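Local structure of reticulocyte binding protein (Streptococcus agalactiae COH1, 3FAX) at residues Asp267-Glu272 / Gly613-His618; Ile313-Val318 / Met384-Asp389; Thr704-Lys709 / Tyr739-Ser744. The protein probably hydrolyses alpha-1,6 branch linkages of alpha-glucans such as pullulan or glycogen, as a pullulanase-like member of the alpha-amylase superfamily. All coordinates share one frame; numbering follows the deposited sequence.

Interaction 1. Residues Asp267-Glu272 / Gly613-His618; sequences DAVIYE and GTAFIH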
ATOM      1  N   ASP A 267       5.048 -18.292  -4.519  1.00 39.46           N
ATOM      2  CA  ASP A 267       3.911 -18.888  -5.240  1.00 39.06           C
ATOM      3  C   ASP A 267       2.732 -17.923  -5.442  1.00 36.96           C
ATOM      4  O   ASP A 267       1.676 -18.334  -5.924  1.00 36.71           O
ATOM      5  CB  ASP A 267       3.407 -20.145  -4.512  1.00 40.50           C
ATOM      6  CG  ASP A 267       4.460 -21.239  -4.410  1.00 41.95           C
ATOM      7  OD1 ASP A 267       5.264 -21.414  -5.355  1.00 43.13           O
ATOM      8  OD2 ASP A 267       4.468 -21.945  -3.381  1.00 43.69           O
ATOM      9  N   ALA A 268       2.905 -16.654  -5.083  1.00 33.82           N
ATOM     10  CA  ALA A 268       1.812 -15.685  -5.137  1.00 32.96           C
ATOM     11  C   ALA A 268       1.784 -14.930  -6.463  1.00 32.17           C
ATOM     12  O   ALA A 268       2.808 -14.388  -6.897  1.00 33.47           O
ATOM     13  CB  ALA A 268       1.928 -14.695  -3.973  1.00 31.55           C
ATOM     14  N   VAL A 269       0.614 -14.914  -7.100  1.00 30.15           N
ATOM     15  CA  VAL A 269       0.357 -14.072  -8.267  1.00 28.59           C
ATOM     16  C   VAL A 269      -0.689 -13.062  -7.838  1.00 28.30           C
ATOM     17  O   VAL A 269      -1.878 -13.370  -7.787  1.00 27.41           O
ATOM     18  CB  VAL A 269      -0.153 -14.887  -9.490  1.00 28.92           C
ATOM     19  CG1 VAL A 269      -0.463 -13.970 -10.665  1.00 27.64           C
ATOM     20  CG2 VAL A 269       0.869 -15.935  -9.905  1.00 27.51           C
ATOM     21  N   ILE A 270      -0.232 -11.862  -7.498  1.00 29.75           N
ATOM     22  CA  ILE A 270      -1.103 -10.829  -6.939  1.00 30.26           C
ATOM     23  C   ILE A 270      -1.799 -10.029  -8.053  1.00 30.75           C
ATOM     24  O   ILE A 270      -1.201  -9.739  -9.089  1.00 29.45           O
ATOM     25  CB  ILE A 270      -0.304  -9.864  -6.028  1.00 30.09           C
ATOM     26  CG1 ILE A 270       0.366 -10.630  -4.877  1.00 30.69           C
ATOM     27  CG2 ILE A 270      -1.209  -8.776  -5.475  1.00 29.50           C
ATOM     28  CD1 ILE A 270       1.442  -9.823  -4.138  1.00 28.55           C
ATOM     29  N   TYR A 271      -3.061  -9.669  -7.820  1.00 31.64           N
ATOM     30  CA  TYR A 271      -3.864  -8.916  -8.785  1.00 30.53           C
ATOM     31  C   TYR A 271      -4.392  -7.665  -8.105  1.00 28.27           C
ATOM     32  O   TYR A 271      -5.239  -7.767  -7.219  1.00 27.20           O
ATOM     33  CB  TYR A 271      -5.026  -9.782  -9.281  1.00 31.62           C
ATOM     34  CG  TYR A 271      -5.875  -9.135 -10.360  1.00 32.23           C
ATOM     35  CD1 TYR A 271      -5.518  -9.228 -11.708  1.00 31.60           C
ATOM     36  CD2 TYR A 271      -7.040  -8.438 -10.037  1.00 31.11           C
ATOM     37  CE1 TYR A 271      -6.293  -8.633 -12.698  1.00 31.05           C
ATOM     38  CE2 TYR A 271      -7.821  -7.844 -11.023  1.00 30.70           C
ATOM     39  CZ  TYR A 271      -7.446  -7.948 -12.350  1.00 30.80           C
ATOM     40  OH  TYR A 271      -8.224  -7.366 -13.330  1.00 30.83           O
ATOM     41  N   GLU A 272      -3.880  -6.497  -8.500  1.00 27.22           N
ATOM     42  CA  GLU A 272      -4.196  -5.234  -7.811  1.00 26.46           C
ATOM     43  C   GLU A 272      -5.428  -4.582  -8.387  1.00 25.68           C
ATOM     44  O   GLU A 272      -5.376  -4.074  -9.495  1.00 26.90           O
ATOM     45  CB  GLU A 272      -3.038  -4.224  -7.893  1.00 26.15           C
ATOM     46  CG  GLU A 272      -3.346  -2.893  -7.189  1.00 26.37           C
ATOM     47  CD  GLU A 272      -2.303  -1.806  -7.406  1.00 26.74           C
ATOM     48  OE1 GLU A 272      -1.886  -1.578  -8.563  1.00 27.06           O
ATOM     49  OE2 GLU A 272      -1.918  -1.161  -6.409  1.00 24.41           O
ATOM     50  N   GLY A 613      10.502 -14.822  -7.988  1.00 31.24           N
ATOM     51  CA  GLY A 613       9.967 -13.870  -7.013  1.00 29.45           C
ATOM     52  C   GLY A 613       8.456 -13.824  -7.034  1.00 29.43           C
ATOM     53  O   GLY A 613       7.817 -14.649  -7.679  1.00 29.87           O
ATOM     54  N   THR A 614       7.873 -12.860  -6.332  1.00 28.39           N
ATOM     55  CA  THR A 614       6.418 -12.753  -6.295  1.00 28.28           C
ATOM     56  C   THR A 614       5.928 -12.014  -7.526  1.00 27.89           C
ATOM     57  O   THR A 614       6.460 -10.959  -7.868  1.00 28.82           O
ATOM     58  CB  THR A 614       5.926 -12.042  -5.028  1.00 26.13           C
ATOM     59  OG1 THR A 614       6.348 -12.779  -3.882  1.00 26.39           O
ATOM     60  CG2 THR A 614       4.433 -11.958  -5.017  1.00 26.19           C
ATOM     61  N   ALA A 615       4.918 -12.572  -8.190  1.00 27.58           N
ATOM     62  CA  ALA A 615       4.403 -11.997  -9.428  1.00 28.50           C
ATOM     63  C   ALA A 615       3.268 -11.041  -9.120  1.00 27.84           C
ATOM     64  O   ALA A 615       2.371 -11.375  -8.354  1.00 29.47           O
ATOM     65  CB  ALA A 615       3.932 -13.099 -10.382  1.00 28.24           C
ATOM     66  N   PHE A 616       3.314  -9.859  -9.725  1.00 27.47           N
ATOM     67  CA  PHE A 616       2.333  -8.803  -9.477  1.00 28.59           C
ATOM     68  C   PHE A 616       1.746  -8.333 -10.793  1.00 28.66           C
ATOM     69  O   PHE A 616       2.481  -8.085 -11.751  1.00 29.43           O
ATOM     70  CB  PHE A 616       3.004  -7.620  -8.786  1.00 28.72           C
ATOM     71  CG  PHE A 616       2.053  -6.533  -8.367  1.00 29.34           C
ATOM     72  CD1 PHE A 616       1.466  -6.550  -7.105  1.00 28.64           C
ATOM     73  CD2 PHE A 616       1.753  -5.482  -9.228  1.00 28.83           C
ATOM     74  CE1 PHE A 616       0.600  -5.543  -6.719  1.00 28.55           C
ATOM     75  CE2 PHE A 616       0.890  -4.473  -8.843  1.00 26.94           C
ATOM     76  CZ  PHE A 616       0.315  -4.501  -7.594  1.00 27.71           C
ATOM     77  N   ILE A 617       0.426  -8.202 -10.834  1.00 28.55           N
ATOM     78  CA  ILE A 617      -0.268  -7.800 -12.047  1.00 28.63           C
ATOM     79  C   ILE A 617      -1.258  -6.699 -11.706  1.00 29.40           C
ATOM     80  O   ILE A 617      -2.096  -6.858 -10.819  1.00 30.97           O
ATOM     81  CB  ILE A 617      -0.964  -9.011 -12.715  1.00 29.04           C
ATOM     82  CG1 ILE A 617       0.103  -9.927 -13.328  1.00 31.24           C
ATOM     83  CG2 ILE A 617      -1.966  -8.560 -13.788  1.00 26.41           C
ATOM     84  CD1 ILE A 617      -0.446 -11.139 -14.068  1.00 34.67           C
ATOM     85  N   HIS A 618      -1.140  -5.571 -12.394  1.00 30.66           N
ATOM     86  CA  HIS A 618      -2.072  -4.474 -12.207  1.00 30.79           C
ATOM     87  C   HIS A 618      -3.349  -4.853 -12.922  1.00 31.59           C
ATOM     88  O   HIS A 618      -3.292  -5.412 -14.003  1.00 31.73           O
ATOM     89  CB  HIS A 618      -1.506  -3.173 -12.776  1.00 29.52           C
ATOM     90  CG  HIS A 618      -2.464  -2.025 -12.715  1.00 28.66           C
ATOM     91  ND1 HIS A 618      -2.749  -1.236 -13.807  1.00 29.01           N
ATOM     92  CD2 HIS A 618      -3.220  -1.547 -11.698  1.00 28.55           C
ATOM     93  CE1 HIS A 618      -3.626  -0.310 -13.463  1.00 28.89           C
ATOM     94  NE2 HIS A 618      -3.935  -0.480 -12.190  1.00 29.75           N
TER

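Interaction 2. Residues Ile313-Val318 / Met384-Asp389; sequences IQLLPV and MGVILD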
ATOM      1  N   ILE A 313      -6.186 -11.341  -4.685  1.00 28.77           N
ATOM      2  CA  ILE A 313      -6.740 -10.074  -5.111  1.00 27.92           C
ATOM      3  C   ILE A 313      -6.276  -9.043  -4.086  1.00 29.60           C
ATOM      4  O   ILE A 313      -6.577  -9.159  -2.894  1.00 28.85           O
ATOM      5  CB  ILE A 313      -8.274 -10.130  -5.205  1.00 28.95           C
ATOM      6  CG1 ILE A 313      -8.686 -11.210  -6.225  1.00 28.55           C
ATOM      7  CG2 ILE A 313      -8.847  -8.760  -5.600  1.00 28.38           C
ATOM      8  CD1 ILE A 313     -10.166 -11.461  -6.324  1.00 27.43           C
ATOM      9  N   GLN A 314      -5.500  -8.067  -4.548  1.00 28.95           N
ATOM     10  CA  GLN A 314      -5.052  -6.981  -3.696  1.00 29.16           C
ATOM     11  C   GLN A 314      -6.000  -5.822  -3.901  1.00 28.49           C
ATOM     12  O   GLN A 314      -6.131  -5.317  -5.017  1.00 30.56           O
ATOM     13  CB  GLN A 314      -3.619  -6.557  -4.026  1.00 29.87           C
ATOM     14  CG  GLN A 314      -3.071  -5.470  -3.103  1.00 30.60           C
ATOM     15  CD  GLN A 314      -1.654  -5.076  -3.446  1.00 31.27           C
ATOM     16  OE1 GLN A 314      -1.384  -3.918  -3.786  1.00 31.78           O
ATOM     17  NE2 GLN A 314      -0.740  -6.043  -3.387  1.00 29.04           N
ATOM     18  N   LEU A 315      -6.661  -5.406  -2.826  1.00 26.90           N
ATOM     19  CA  LEU A 315      -7.598  -4.295  -2.884  1.00 26.30           C
ATOM     20  C   LEU A 315      -6.954  -2.987  -2.426  1.00 26.25           C
ATOM     21  O   LEU A 315      -6.421  -2.901  -1.319  1.00 23.05           O
ATOM     22  CB  LEU A 315      -8.805  -4.589  -2.005  1.00 25.69           C
ATOM     23  CG  LEU A 315      -9.594  -5.861  -2.334  1.00 25.42           C
ATOM     24  CD1 LEU A 315     -10.737  -6.010  -1.340  1.00 23.68           C
ATOM     25  CD2 LEU A 315     -10.102  -5.836  -3.776  1.00 23.34           C
ATOM     26  N   LEU A 316      -7.034  -1.969  -3.280  1.00 27.29           N
ATOM     27  CA  LEU A 316      -6.682  -0.597  -2.902  1.00 26.96           C
ATOM     28  C   LEU A 316      -7.409  -0.196  -1.622  1.00 28.23           C
ATOM     29  O   LEU A 316      -8.439  -0.776  -1.296  1.00 29.08           O
ATOM     30  CB  LEU A 316      -7.016   0.387  -4.034  1.00 26.07           C
ATOM     31  CG  LEU A 316      -5.873   0.630  -5.028  1.00 25.38           C
ATOM     32  CD1 LEU A 316      -5.798  -0.516  -6.036  1.00 25.34           C
ATOM     33  CD2 LEU A 316      -6.003   1.993  -5.720  1.00 22.78           C
ATOM     34  N   PRO A 317      -6.889   0.815  -0.902  1.00 29.73           N
ATOM     35  CA  PRO A 317      -7.351   1.068   0.470  1.00 30.43           C
ATOM     36  C   PRO A 317      -8.879   0.997   0.693  1.00 29.81           C
ATOM     37  O   PRO A 317      -9.622   1.870   0.227  1.00 30.91           O
ATOM     38  CB  PRO A 317      -6.821   2.474   0.767  1.00 30.60           C
ATOM     39  CG  PRO A 317      -5.605   2.599  -0.089  1.00 31.18           C
ATOM     40  CD  PRO A 317      -5.885   1.805  -1.336  1.00 29.47           C
ATOM     41  N   VAL A 318      -9.312  -0.035   1.419  1.00 24.86           N
ATOM     42  CA  VAL A 318     -10.708  -0.213   1.811  1.00 22.07           C
ATOM     43  C   VAL A 318     -10.993   0.370   3.196  1.00 24.61           C
ATOM     44  O   VAL A 318     -12.164   0.585   3.552  1.00 24.65           O
ATOM     45  CB  VAL A 318     -11.123  -1.713   1.785  1.00 18.79           C
ATOM     46  CG1 VAL A 318     -10.846  -2.299   0.424  1.00 15.83           C
ATOM     47  CG2 VAL A 318     -10.389  -2.514   2.863  1.00 15.84           C
ATOM     48  N   MET A 384      -8.906 -18.542  -3.805  1.00 40.57           N
ATOM     49  CA  MET A 384      -8.029 -17.356  -3.859  1.00 40.15           C
ATOM     50  C   MET A 384      -7.898 -16.679  -2.480  1.00 39.38           C
ATOM     51  O   MET A 384      -8.400 -17.201  -1.487  1.00 39.42           O
ATOM     52  CB  MET A 384      -8.585 -16.361  -4.879  1.00 40.95           C
ATOM     53  CG  MET A 384      -8.499 -16.844  -6.310  1.00 41.86           C
ATOM     54  SD  MET A 384      -9.386 -15.773  -7.459  1.00 42.41           S
ATOM     55  CE  MET A 384      -8.480 -14.253  -7.307  1.00 44.89           C
ATOM     56  N   GLY A 385      -7.215 -15.529  -2.419  1.00 38.05           N
ATOM     57  CA  GLY A 385      -7.049 -14.779  -1.162  1.00 36.28           C
ATOM     58  C   GLY A 385      -7.163 -13.273  -1.334  1.00 35.52           C
ATOM     59  O   GLY A 385      -7.213 -12.781  -2.463  1.00 35.52           O
ATOM     60  N   VAL A 386      -7.211 -12.540  -0.215  1.00 34.40           N
ATOM     61  CA  VAL A 386      -7.178 -11.072  -0.244  1.00 33.81           C
ATOM     62  C   VAL A 386      -5.865 -10.525   0.293  1.00 34.13           C
ATOM     63  O   VAL A 386      -5.268 -11.096   1.210  1.00 35.76           O
ATOM     64  CB  VAL A 386      -8.298 -10.388   0.600  1.00 33.64           C
ATOM     65  CG1 VAL A 386      -9.468  -9.981  -0.271  1.00 32.04           C
ATOM     66  CG2 VAL A 386      -8.724 -11.248   1.777  1.00 32.88           C
ATOM     67  N   ILE A 387      -5.440  -9.408  -0.288  1.00 31.14           N
ATOM     68  CA  ILE A 387      -4.378  -8.572   0.264  1.00 29.29           C
ATOM     69  C   ILE A 387      -4.967  -7.169   0.375  1.00 28.48           C
ATOM     70  O   ILE A 387      -5.454  -6.626  -0.618  1.00 27.70           O
ATOM     71  CB  ILE A 387      -3.121  -8.518  -0.651  1.00 27.81           C
ATOM     72  CG1 ILE A 387      -2.394  -9.854  -0.646  1.00 27.74           C
ATOM     73  CG2 ILE A 387      -2.149  -7.406  -0.197  1.00 30.00           C
ATOM     74  CD1 ILE A 387      -1.175  -9.902  -1.548  1.00 26.08           C
ATOM     75  N   LEU A 388      -4.939  -6.581   1.567  1.00 26.72           N
ATOM     76  CA  LEU A 388      -5.491  -5.247   1.744  1.00 26.46           C
ATOM     77  C   LEU A 388      -4.358  -4.217   1.675  1.00 25.98           C
ATOM     78  O   LEU A 388      -3.361  -4.331   2.386  1.00 26.39           O
ATOM     79  CB  LEU A 388      -6.288  -5.143   3.059  1.00 24.26           C
ATOM     80  CG  LEU A 388      -7.608  -5.940   3.143  1.00 22.54           C
ATOM     81  CD1 LEU A 388      -8.319  -5.742   4.495  1.00 18.30           C
ATOM     82  CD2 LEU A 388      -8.564  -5.591   1.993  1.00 19.28           C
ATOM     83  N   ASP A 389      -4.503  -3.243   0.779  1.00 25.39           N
ATOM     84  CA  ASP A 389      -3.593  -2.092   0.732  1.00 24.96           C
ATOM     85  C   ASP A 389      -3.871  -1.309   1.994  1.00 23.34           C
ATOM     86  O   ASP A 389      -5.029  -1.005   2.279  1.00 25.26           O
ATOM     87  CB  ASP A 389      -3.873  -1.220  -0.502  1.00 24.74           C
ATOM     88  CG  ASP A 389      -2.749  -0.251  -0.821  1.00 27.32           C
ATOM     89  OD1 ASP A 389      -2.000   0.176   0.089  1.00 30.16           O
ATOM     90  OD2 ASP A 389      -2.611   0.097  -2.013  1.00 29.38           O
TER
HETATM   91  O   HOH W   1      -7.103  -2.270   1.107  1.00 30.50           O

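Interaction 3. Residues Thr704-Lys709 / Tyr739-Ser744; sequences TDAFRK and YQTIDS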
ATOM      1  N   THR A 704       4.198 -25.165 -12.613  1.00 34.90           N
ATOM      2  CA  THR A 704       5.577 -25.632 -12.468  1.00 33.34           C
ATOM      3  C   THR A 704       6.385 -24.699 -11.570  1.00 33.44           C
ATOM      4  O   THR A 704       6.338 -23.480 -11.728  1.00 32.64           O
ATOM      5  CB  THR A 704       6.274 -25.759 -13.855  1.00 32.95           C
ATOM      6  OG1 THR A 704       7.694 -25.876 -13.689  1.00 31.27           O
ATOM      7  CG2 THR A 704       5.967 -24.550 -14.740  1.00 32.33           C
ATOM      8  N   ASP A 705       7.141 -25.280 -10.641  1.00 33.33           N
ATOM      9  CA  ASP A 705       7.965 -24.497  -9.721  1.00 33.84           C
ATOM     10  C   ASP A 705       9.295 -24.054 -10.340  1.00 34.93           C
ATOM     11  O   ASP A 705      10.181 -23.569  -9.637  1.00 35.37           O
ATOM     12  CB  ASP A 705       8.191 -25.257  -8.402  1.00 33.99           C
ATOM     13  CG  ASP A 705       9.018 -26.526  -8.570  1.00 34.44           C
ATOM     14  OD1 ASP A 705      10.032 -26.516  -9.305  1.00 33.00           O
ATOM     15  OD2 ASP A 705       8.650 -27.537  -7.935  1.00 34.85           O
ATOM     16  N   ALA A 706       9.438 -24.213 -11.654  1.00 36.57           N
ATOM     17  CA  ALA A 706      10.575 -23.640 -12.369  1.00 36.94           C
ATOM     18  C   ALA A 706      10.559 -22.116 -12.267  1.00 37.90           C
ATOM     19  O   ALA A 706      11.611 -21.483 -12.240  1.00 38.19           O
ATOM     20  CB  ALA A 706      10.561 -24.066 -13.824  1.00 36.55           C
ATOM     21  N   PHE A 707       9.361 -21.538 -12.201  1.00 38.28           N
ATOM     22  CA  PHE A 707       9.193 -20.089 -12.146  1.00 38.61           C
ATOM     23  C   PHE A 707       8.928 -19.562 -10.734  1.00 40.12           C
ATOM     24  O   PHE A 707       8.850 -18.352 -10.529  1.00 39.38           O
ATOM     25  CB  PHE A 707       8.062 -19.681 -13.084  1.00 37.73           C
ATOM     26  CG  PHE A 707       8.291 -20.101 -14.502  1.00 35.89           C
ATOM     27  CD1 PHE A 707       9.365 -19.596 -15.214  1.00 34.99           C
ATOM     28  CD2 PHE A 707       7.451 -21.015 -15.118  1.00 36.15           C
ATOM     29  CE1 PHE A 707       9.598 -19.988 -16.514  1.00 35.33           C
ATOM     30  CE2 PHE A 707       7.678 -21.409 -16.424  1.00 35.29           C
ATOM     31  CZ  PHE A 707       8.750 -20.891 -17.123  1.00 35.51           C
ATOM     32  N   ARG A 708       8.813 -20.480  -9.772  1.00 41.04           N
ATOM     33  CA  ARG A 708       8.499 -20.145  -8.390  1.00 40.59           C
ATOM     34  C   ARG A 708       9.491 -20.829  -7.449  1.00 40.99           C
ATOM     35  O   ARG A 708       9.097 -21.528  -6.512  1.00 41.05           O
ATOM     36  CB  ARG A 708       7.074 -20.589  -8.053  1.00 41.45           C
ATOM     37  CG  ARG A 708       6.099 -20.531  -9.213  1.00 42.44           C
ATOM     38  CD  ARG A 708       4.674 -20.750  -8.742  1.00 43.20           C
ATOM     39  NE  ARG A 708       4.546 -21.926  -7.881  1.00 43.52           N
ATOM     40  CZ  ARG A 708       4.354 -23.173  -8.303  1.00 42.62           C
ATOM     41  NH1 ARG A 708       4.262 -23.455  -9.596  1.00 42.77           N
ATOM     42  NH2 ARG A 708       4.251 -24.149  -7.414  1.00 43.61           N
ATOM     43  N   LYS A 709      10.781 -20.628  -7.703  1.00 40.95           N
ATOM     44  CA  LYS A 709      11.821 -21.231  -6.872  1.00 41.51           C
ATOM     45  C   LYS A 709      11.921 -20.540  -5.515  1.00 39.61           C
ATOM     46  O   LYS A 709      11.363 -19.465  -5.327  1.00 39.51           O
ATOM     47  CB  LYS A 709      13.164 -21.220  -7.598  1.00 43.76           C
ATOM     48  CG  LYS A 709      13.164 -22.098  -8.848  1.00 45.91           C
ATOM     49  CD  LYS A 709      14.534 -22.701  -9.140  1.00 47.48           C
ATOM     50  CE  LYS A 709      14.418 -23.950 -10.011  1.00 48.33           C
ATOM     51  NZ  LYS A 709      13.905 -23.623 -11.367  1.00 49.08           N
ATOM     52  N   TYR A 739      16.262 -17.638 -21.538  1.00 31.65           N
ATOM     53  CA  TYR A 739      16.771 -18.292 -20.342  1.00 32.76           C
ATOM     54  C   TYR A 739      16.103 -19.643 -20.119  1.00 34.02           C
ATOM     55  O   TYR A 739      14.946 -19.829 -20.480  1.00 35.25           O
ATOM     56  CB  TYR A 739      16.572 -17.382 -19.117  1.00 32.42           C
ATOM     57  CG  TYR A 739      15.209 -16.714 -19.012  1.00 31.47           C
ATOM     58  CD1 TYR A 739      14.167 -17.309 -18.297  1.00 30.35           C
ATOM     59  CD2 TYR A 739      14.965 -15.483 -19.613  1.00 30.35           C
ATOM     60  CE1 TYR A 739      12.922 -16.697 -18.188  1.00 29.61           C
ATOM     61  CE2 TYR A 739      13.718 -14.868 -19.517  1.00 30.52           C
ATOM     62  CZ  TYR A 739      12.702 -15.472 -18.798  1.00 29.92           C
ATOM     63  OH  TYR A 739      11.473 -14.853 -18.701  1.00 26.50           O
ATOM     64  N   GLN A 740      16.847 -20.579 -19.532  1.00 36.30           N
ATOM     65  CA  GLN A 740      16.326 -21.909 -19.193  1.00 38.19           C
ATOM     66  C   GLN A 740      16.035 -22.030 -17.715  1.00 38.38           C
ATOM     67  O   GLN A 740      16.750 -21.464 -16.896  1.00 38.71           O
ATOM     68  CB  GLN A 740      17.331 -23.005 -19.550  1.00 39.93           C
ATOM     69  CG  GLN A 740      16.900 -23.892 -20.702  1.00 42.25           C
ATOM     70  CD  GLN A 740      17.604 -25.241 -20.712  1.00 43.41           C
ATOM     71  OE1 GLN A 740      18.442 -25.534 -19.859  1.00 44.76           O
ATOM     72  NE2 GLN A 740      17.255 -26.071 -21.683  1.00 43.31           N
ATOM     73  N   THR A 741      14.994 -22.789 -17.382  1.00 39.53           N
ATOM     74  CA  THR A 741      14.737 -23.186 -16.000  1.00 41.07           C
ATOM     75  C   THR A 741      14.433 -24.674 -15.945  1.00 42.04           C
ATOM     76  O   THR A 741      14.182 -25.298 -16.975  1.00 42.05           O
ATOM     77  CB  THR A 741      13.545 -22.430 -15.375  1.00 40.86           C
ATOM     78  OG1 THR A 741      13.242 -21.269 -16.147  1.00 41.85           O
ATOM     79  CG2 THR A 741      13.871 -22.017 -13.958  1.00 39.86           C
ATOM     80  N   ILE A 742      14.459 -25.226 -14.733  1.00 44.34           N
ATOM     81  CA  ILE A 742      14.124 -26.633 -14.484  1.00 44.26           C
ATOM     82  C   ILE A 742      13.294 -26.737 -13.213  1.00 44.35           C
ATOM     83  O   ILE A 742      13.707 -26.238 -12.168  1.00 45.00           O
ATOM     84  CB  ILE A 742      15.383 -27.507 -14.265  1.00 44.99           C
ATOM     85  CG1 ILE A 742      16.484 -27.176 -15.281  1.00 46.24           C
ATOM     86  CG2 ILE A 742      15.012 -28.986 -14.344  1.00 45.21           C
ATOM     87  CD1 ILE A 742      17.681 -28.133 -15.228  1.00 45.74           C
ATOM     88  N   ASP A 743      12.130 -27.380 -13.290  1.00 43.39           N
ATOM     89  CA  ASP A 743      11.374 -27.686 -12.073  1.00 42.67           C
ATOM     90  C   ASP A 743      11.830 -29.028 -11.500  1.00 40.02           C
ATOM     91  O   ASP A 743      12.699 -29.681 -12.076  1.00 40.58           O
ATOM     92  CB  ASP A 743       9.852 -27.622 -12.307  1.00 43.94           C
ATOM     93  CG  ASP A 743       9.330 -28.699 -13.242  1.00 44.24           C
ATOM     94  OD1 ASP A 743      10.125 -29.528 -13.729  1.00 47.18           O
ATOM     95  OD2 ASP A 743       8.103 -28.708 -13.490  1.00 43.08           O
ATOM     96  N   SER A 744      11.268 -29.416 -10.359  0.70 37.42           N
ATOM     97  CA  SER A 744      11.667 -30.645  -9.671  0.70 35.66           C
ATOM     98  C   SER A 744      10.691 -31.774  -9.962  0.70 33.83           C
ATOM     99  O   SER A 744      10.838 -32.486 -10.947  0.70 31.87           O
ATOM    100  CB  SER A 744      11.739 -30.397  -8.167  0.70 34.82           C
ATOM    101  OG  SER A 744      10.587 -29.705  -7.726  0.70 33.73           O
TER

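Interaction 1. Residues Asp267-Glu272 / Gly613-His618
Ala615 O is gripped twice by strand 269-272: Ile270 N donates to it at 2.8 Å, and the CA-H of Val269 adds a longer contact from CA at 3.4 Å. Ile617 O repeats the pattern two residues on, taking Glu272 N at 2.9 Å and a CA-H contact from Tyr271. Bonds running the other way, Ala615 N to Ala268 O and Ile617 N to Ile270 O, complete a parallel ladder with the strands 22° apart. On the face carrying Ile270, Glu272 and Phe616, the phenyl ring lies against both neighbours. Phe616 CD1 is 3.8 Å from Ile270 CG2, while Phe616 CZ reaches Glu272 CB at 3.4 Å. With CG anti to the backbone N (chi1 180°) and an extended chain, Glu272 carries its carboxylate past that ring, CD sitting in plane at the ring edge. Glu272 OE1 lies 3.4 Å from His618 CD2; OE2 is hydrogen-bonded to His573 ND1. The other face, with Val269, Tyr271, Ala615 and Ile617, packs on helices 302-308 and 685-702; Tyr271 OH continues to Glu622 and Ser619. These strands, the first and last of the alpha-amylase (beta/alpha)8 barrel, close it through a main-chain ladder with side chains packed over it; both carboxylate oxygens of the buried Glu272 are satisfied from outside the two strands, which probably fixes the rotation of the group.

Interaction 2. Residues Ile313-Val318 / Met384-Asp389
Ile313-Leu315 and Gly385-Asp389 run parallel, the axes of these short strands approaching to 4.6 Å and diverging by 24°, through four backbone bonds from Ile313 N to Gly385 O as far as Asp389 N to Leu315 O. Met384 bends at chi3 (64°) and brings CE to 3.2 Å from Ile313 CG1, doubtfully short for two carbons, beside Leu305 and Ile379. Leu315 and Leu388 lie side by side, and the Val318 side chain crosses that of Leu388 at about a right angle, Val318 CG2 3.7 Å from Leu388 CD2. On the other face, toward the barrel interior, the extended Gln314 rests its CG on Ile387 CG2 at 3.6 Å. Beyond the ladder, Pro317 lies alongside Asp389, Pro317 CD 3.7 Å from Asp389 CB, and one water accepts from Val318 N within bonding distance of Leu315 O and Asp389 O, with more acceptors nearby than protons to give. The Asp389 carboxylate is held by a salt bridge to Arg455 and a hydrogen bond from Tyr346 OH to its OD2. Neighbouring strands joined through helix 365-381 form a beta-alpha-beta crossover of the TIM barrel, and Asp389 opens the Asp-Val-Val-Tyr-Asn-His sequence that marks the third strand in alpha-amylase-family enzymes.

Interaction 3. Residues Thr704-Lys709 / Tyr739-Ser744
Thr704 OG1 donates to Asp743 OD2 at 2.9 Å, fastening the loop after helix 685-702 to the end of strand 736-742 in the C-terminal antiparallel sheet; the same oxygen closes an ST turn within the loop by accepting from Ala706 N. The hydroxyl approaches Asp743 OD2 from above the carboxylate plane, 39° out of it. The close-packed part lies beside this bond, where Ala706 CB is wedged against Thr741 CB at 3.7 Å and against the start of Asp743. Phe707 flanks it, with CE1 3.9 Å from Thr741 OG1, and continues to Thr610. The solvent side is looser. There Ser744 is exposed, and both of its bonds to Asp705 are weak: Ser744 OG to Asp705 OD2, and Ser744 N to Asp705 OD1 at 3.3 Å. Asp705 and Asp743 set their carboxylate planes 69° apart, and OD1 of Asp705 stays 5.1 Å from OD2 of Asp743, two like charges near each other but not in contact. Lys709, bent along its chain and packed by helix 712-718, folds back over the strand: its NZ donates to Ile742 O at 2.7 Å, from 46° above the carbonyl plane.

In the fold
Interactions 1 and 2 belong to one barrel, their centres 12 Å apart, with strand 269-273 lying next to strand 312-315. Tyr271 O and Gln314 N, 2.7 Å apart, probably form a hydrogen bond between them, and the Gln314 amide touches both Ile270 and Phe616. Along the chain, interaction 2 is nested within interaction 1. The side chains of Glu272 and Asp389, at the C-terminal strand ends, are about 10 and 11 Å from a bound glucose, consistent with both lying below the sugar-binding cleft without touching this glucose. Interaction 3, centred about 17 Å from interaction 1, joins the barrel's opposite end through a salt bridge from Arg708 NE to Asp267 OD1, 2.7 Å; interaction 2 stays about 14 Å away at nearest atoms.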